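Local atomic coordinates of DNA repair and recombination protein RadB (Thermococcus kodakarensis, PDB entry 2CVH), a protein that probably takes part in DNA repair and homologous recombination, binding ATP and DNA as a RecA-like protein with very weak ATPase activity. Residues L62-E67 and I211-I216. Residues are numbered along the deposited sequence; the frame is centred on the assembly and turned at random.
Sequences LVQMAE and ITERGI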
ATOM      1  N   LEU A  62       0.503  13.372   7.735  1.00 17.34           N
ATOM      2  CA  LEU A  62       1.046  12.449   8.733  1.00 14.73           C
ATOM      3  C   LEU A  62       1.181  13.158  10.089  1.00 12.79           C
ATOM      4  O   LEU A  62       0.927  12.569  11.138  1.00 12.65           O
ATOM      5  CB  LEU A  62       2.396  11.904   8.288  1.00 18.42           C
ATOM      6  CG  LEU A  62       2.953  10.929   9.328  1.00 22.45           C
ATOM      7  CD1 LEU A  62       2.239   9.580   9.212  1.00 22.06           C
ATOM      8  CD2 LEU A  62       4.443  10.772   9.148  1.00 27.55           C
ATOM      9  N   VAL A  63       1.626  14.415  10.059  1.00 20.60           N
ATOM     10  CA  VAL A  63       1.755  15.245  11.271  1.00 21.84           C
ATOM     11  C   VAL A  63       0.365  15.370  11.914  1.00 20.81           C
ATOM     12  O   VAL A  63       0.202  15.169  13.118  1.00 22.59           O
ATOM     13  CB  VAL A  63       2.271  16.679  10.918  1.00 22.23           C
ATOM     14  CG1 VAL A  63       2.210  17.589  12.130  1.00 21.05           C
ATOM     15  CG2 VAL A  63       3.685  16.605  10.386  1.00 23.02           C
ATOM     16  N   GLN A  64      -0.638  15.694  11.098  1.00 23.91           N
ATOM     17  CA  GLN A  64      -2.010  15.820  11.579  1.00 24.00           C
ATOM     18  C   GLN A  64      -2.407  14.516  12.220  1.00 26.67           C
ATOM     19  O   GLN A  64      -2.794  14.472  13.391  1.00 26.90           O
ATOM     20  CB  GLN A  64      -2.955  16.129  10.426  1.00 28.67           C
ATOM     21  CG  GLN A  64      -4.406  16.309  10.863  1.00 33.85           C
ATOM     22  CD  GLN A  64      -5.317  16.757   9.728  1.00 36.55           C
ATOM     23  OE1 GLN A  64      -6.141  17.663   9.899  1.00 38.36           O
ATOM     24  NE2 GLN A  64      -5.175  16.127   8.565  1.00 33.45           N
ATOM     25  N   MET A  65      -2.236  13.430  11.472  1.00 29.98           N
ATOM     26  CA  MET A  65      -2.579  12.106  11.975  1.00 27.28           C
ATOM     27  C   MET A  65      -1.832  11.783  13.271  1.00 27.13           C
ATOM     28  O   MET A  65      -2.435  11.330  14.239  1.00 27.74           O
ATOM     29  CB  MET A  65      -2.299  11.055  10.904  1.00 24.87           C
ATOM     30  CG  MET A  65      -3.158  11.234   9.655  1.00 24.02           C
ATOM     31  SD  MET A  65      -2.724  10.157   8.279  1.00 22.30           S
ATOM     32  CE  MET A  65      -2.557   8.603   9.231  1.00 10.58           C
ATOM     33  N   ALA A  66      -0.533  12.084  13.316  1.00 28.38           N
ATOM     34  CA  ALA A  66       0.282  11.811  14.518  1.00 27.99           C
ATOM     35  C   ALA A  66      -0.239  12.597  15.734  1.00 24.53           C
ATOM     36  O   ALA A  66      -0.521  12.025  16.778  1.00 18.77           O
ATOM     37  CB  ALA A  66       1.754  12.156  14.252  1.00 20.05           C
ATOM     38  N   GLU A  67      -0.419  13.904  15.558  1.00 26.71           N
ATOM     39  CA  GLU A  67      -0.891  14.774  16.624  1.00 31.72           C
ATOM     40  C   GLU A  67      -2.245  14.377  17.153  1.00 35.97           C
ATOM     41  O   GLU A  67      -2.394  14.190  18.360  1.00 34.85           O
ATOM     42  CB  GLU A  67      -0.983  16.219  16.144  1.00 32.28           C
ATOM     43  CG  GLU A  67       0.321  16.935  16.062  1.00 31.00           C
ATOM     44  CD  GLU A  67       0.175  18.270  15.406  1.00 35.53           C
ATOM     45  OE1 GLU A  67       0.991  19.161  15.697  1.00 41.75           O
ATOM     46  OE2 GLU A  67      -0.746  18.439  14.582  1.00 40.05           O
ATOM     47  N   ILE A 211     -12.564   8.335   6.319  1.00 14.18           N
ATOM     48  CA  ILE A 211     -11.371   9.149   6.283  1.00 17.84           C
ATOM     49  C   ILE A 211     -11.705  10.392   7.083  1.00 19.17           C
ATOM     50  O   ILE A 211     -12.645  11.114   6.735  1.00 17.66           O
ATOM     51  CB  ILE A 211     -11.002   9.556   4.844  1.00 16.85           C
ATOM     52  CG1 ILE A 211     -10.669   8.274   4.028  1.00 18.59           C
ATOM     53  CG2 ILE A 211      -9.839  10.597   4.877  1.00 10.78           C
ATOM     54  CD1 ILE A 211     -10.340   8.499   2.555  1.00 17.02           C
ATOM     55  N   THR A 212     -10.979  10.594   8.178  1.00 18.69           N
ATOM     56  CA  THR A 212     -11.174  11.740   9.054  1.00 21.81           C
ATOM     57  C   THR A 212      -9.853  12.489   9.241  1.00 24.09           C
ATOM     58  O   THR A 212      -8.854  12.179   8.597  1.00 23.59           O
ATOM     59  CB  THR A 212     -11.647  11.316  10.436  1.00 21.95           C
ATOM     60  OG1 THR A 212     -10.571  10.655  11.125  1.00 25.26           O
ATOM     61  CG2 THR A 212     -12.848  10.399  10.332  1.00 21.73           C
ATOM     62  N   GLU A 213      -9.859  13.474  10.131  1.00 26.35           N
ATOM     63  CA  GLU A 213      -8.665  14.248  10.415  1.00 27.49           C
ATOM     64  C   GLU A 213      -7.628  13.361  11.082  1.00 24.60           C
ATOM     65  O   GLU A 213      -6.432  13.615  10.951  1.00 26.09           O
ATOM     66  CB  GLU A 213      -8.995  15.430  11.324  1.00 31.64           C
ATOM     67  CG  GLU A 213      -9.537  16.636  10.583  1.00 40.84           C
ATOM     68  CD  GLU A 213     -11.042  16.588  10.345  1.00 48.72           C
ATOM     69  OE1 GLU A 213     -11.723  17.548  10.770  1.00 51.61           O
ATOM     70  OE2 GLU A 213     -11.551  15.613   9.740  1.00 49.55           O
ATOM     71  N   ARG A 214      -8.088  12.307  11.766  1.00 22.56           N
ATOM     72  CA  ARG A 214      -7.191  11.384  12.456  1.00 20.69           C
ATOM     73  C   ARG A 214      -6.609  10.305  11.551  1.00 22.54           C
ATOM     74  O   ARG A 214      -5.858   9.451  12.023  1.00 28.12           O
ATOM     75  CB  ARG A 214      -7.896  10.690  13.610  1.00 18.46           C
ATOM     76  CG  ARG A 214      -8.685  11.603  14.492  1.00 24.42           C
ATOM     77  CD  ARG A 214      -9.265  10.853  15.687  1.00 29.28           C
ATOM     78  NE  ARG A 214      -8.217  10.309  16.549  1.00 34.53           N
ATOM     79  CZ  ARG A 214      -8.367   9.232  17.312  1.00 37.35           C
ATOM     80  NH1 ARG A 214      -9.526   8.588  17.323  1.00 42.55           N
ATOM     81  NH2 ARG A 214      -7.350   8.775  18.034  1.00 37.62           N
ATOM     82  N   GLY A 215      -6.949  10.335  10.266  1.00 19.90           N
ATOM     83  CA  GLY A 215      -6.460   9.328   9.337  1.00 15.73           C
ATOM     84  C   GLY A 215      -7.629   8.495   8.828  1.00 19.43           C
ATOM     85  O   GLY A 215      -8.423   8.943   7.996  1.00 16.11           O
ATOM     86  N   ILE A 216      -7.783   7.305   9.381  1.00 17.63           N
ATOM     87  CA  ILE A 216      -8.852   6.405   8.990  1.00 16.78           C
ATOM     88  C   ILE A 216      -9.446   5.855  10.255  1.00 15.83           C
ATOM     89  O   ILE A 216      -8.735   5.464  11.175  1.00 14.15           O
ATOM     90  CB  ILE A 216      -8.330   5.280   8.068  1.00 21.46           C
ATOM     91  CG1 ILE A 216      -8.354   5.777   6.614  1.00 22.27           C
ATOM     92  CG2 ILE A 216      -9.160   4.011   8.238  1.00 22.89           C
ATOM     93  CD1 ILE A 216      -7.621   4.888   5.646  1.00 27.51           C
TER
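The beta-hairpin turn that joins strands 206-212 and 215-218 packs against one side of helix 59-67, where Met65 and Gln64 meet the backbone of Glu213, Arg214 and Gly215. The helix and the turn come close at Met65 and Arg214, whose CA atoms are 4.7 Å apart. Met65 CG lies 3.8 Å from Gly215 CA and 4.0 Å from Arg214 O. This CG is anti to the carbonyl carbon of Met65 (chi1 -63°), which brings it up to the glycine; beyond it the chain bends at chi3, with SD and CE each 4.0 Å from Gly215 CA. The backbone angles of Gly215, with positive phi, would by themselves press a beta carbon against the preceding carbonyl oxygen, and Met65 CE lies close to where that carbon would be. Beside this, the aliphatic part of Gln64 covers a turn carbonyl, CG standing 3.4 Å from Glu213 O. The side chains of Gln64 and Glu213 cross at a slant.

Thr212 to Gly215 form a type I turn, closed by the bond from Gly215 N to Thr212 O (3.1 Å); the reciprocal bond, Thr212 N to Gly215 O, pairs the strand ends. Thr212 adds an ST turn, its OG1 accepting from Arg214 N at 3.1 Å, though the bond is bent (139°). In the mixed sheet of this RecA-like ATPase fold, 215-218 is an outermost strand within this chain, and the contact joins the sheet's antiparallel end to a helix near the nucleotide-binding region. Polar links between the two parts come from either end of the helix: Arg61 donates to Thr212 O, and Arg69, just beyond its last turn, to Arg214 O. On its inner side Met65 touches Leu38 and Gln39 of helix 33-44, which begins within the predicted ATP-binding P-loop; its side chain is about 8 Å from that of Thr34.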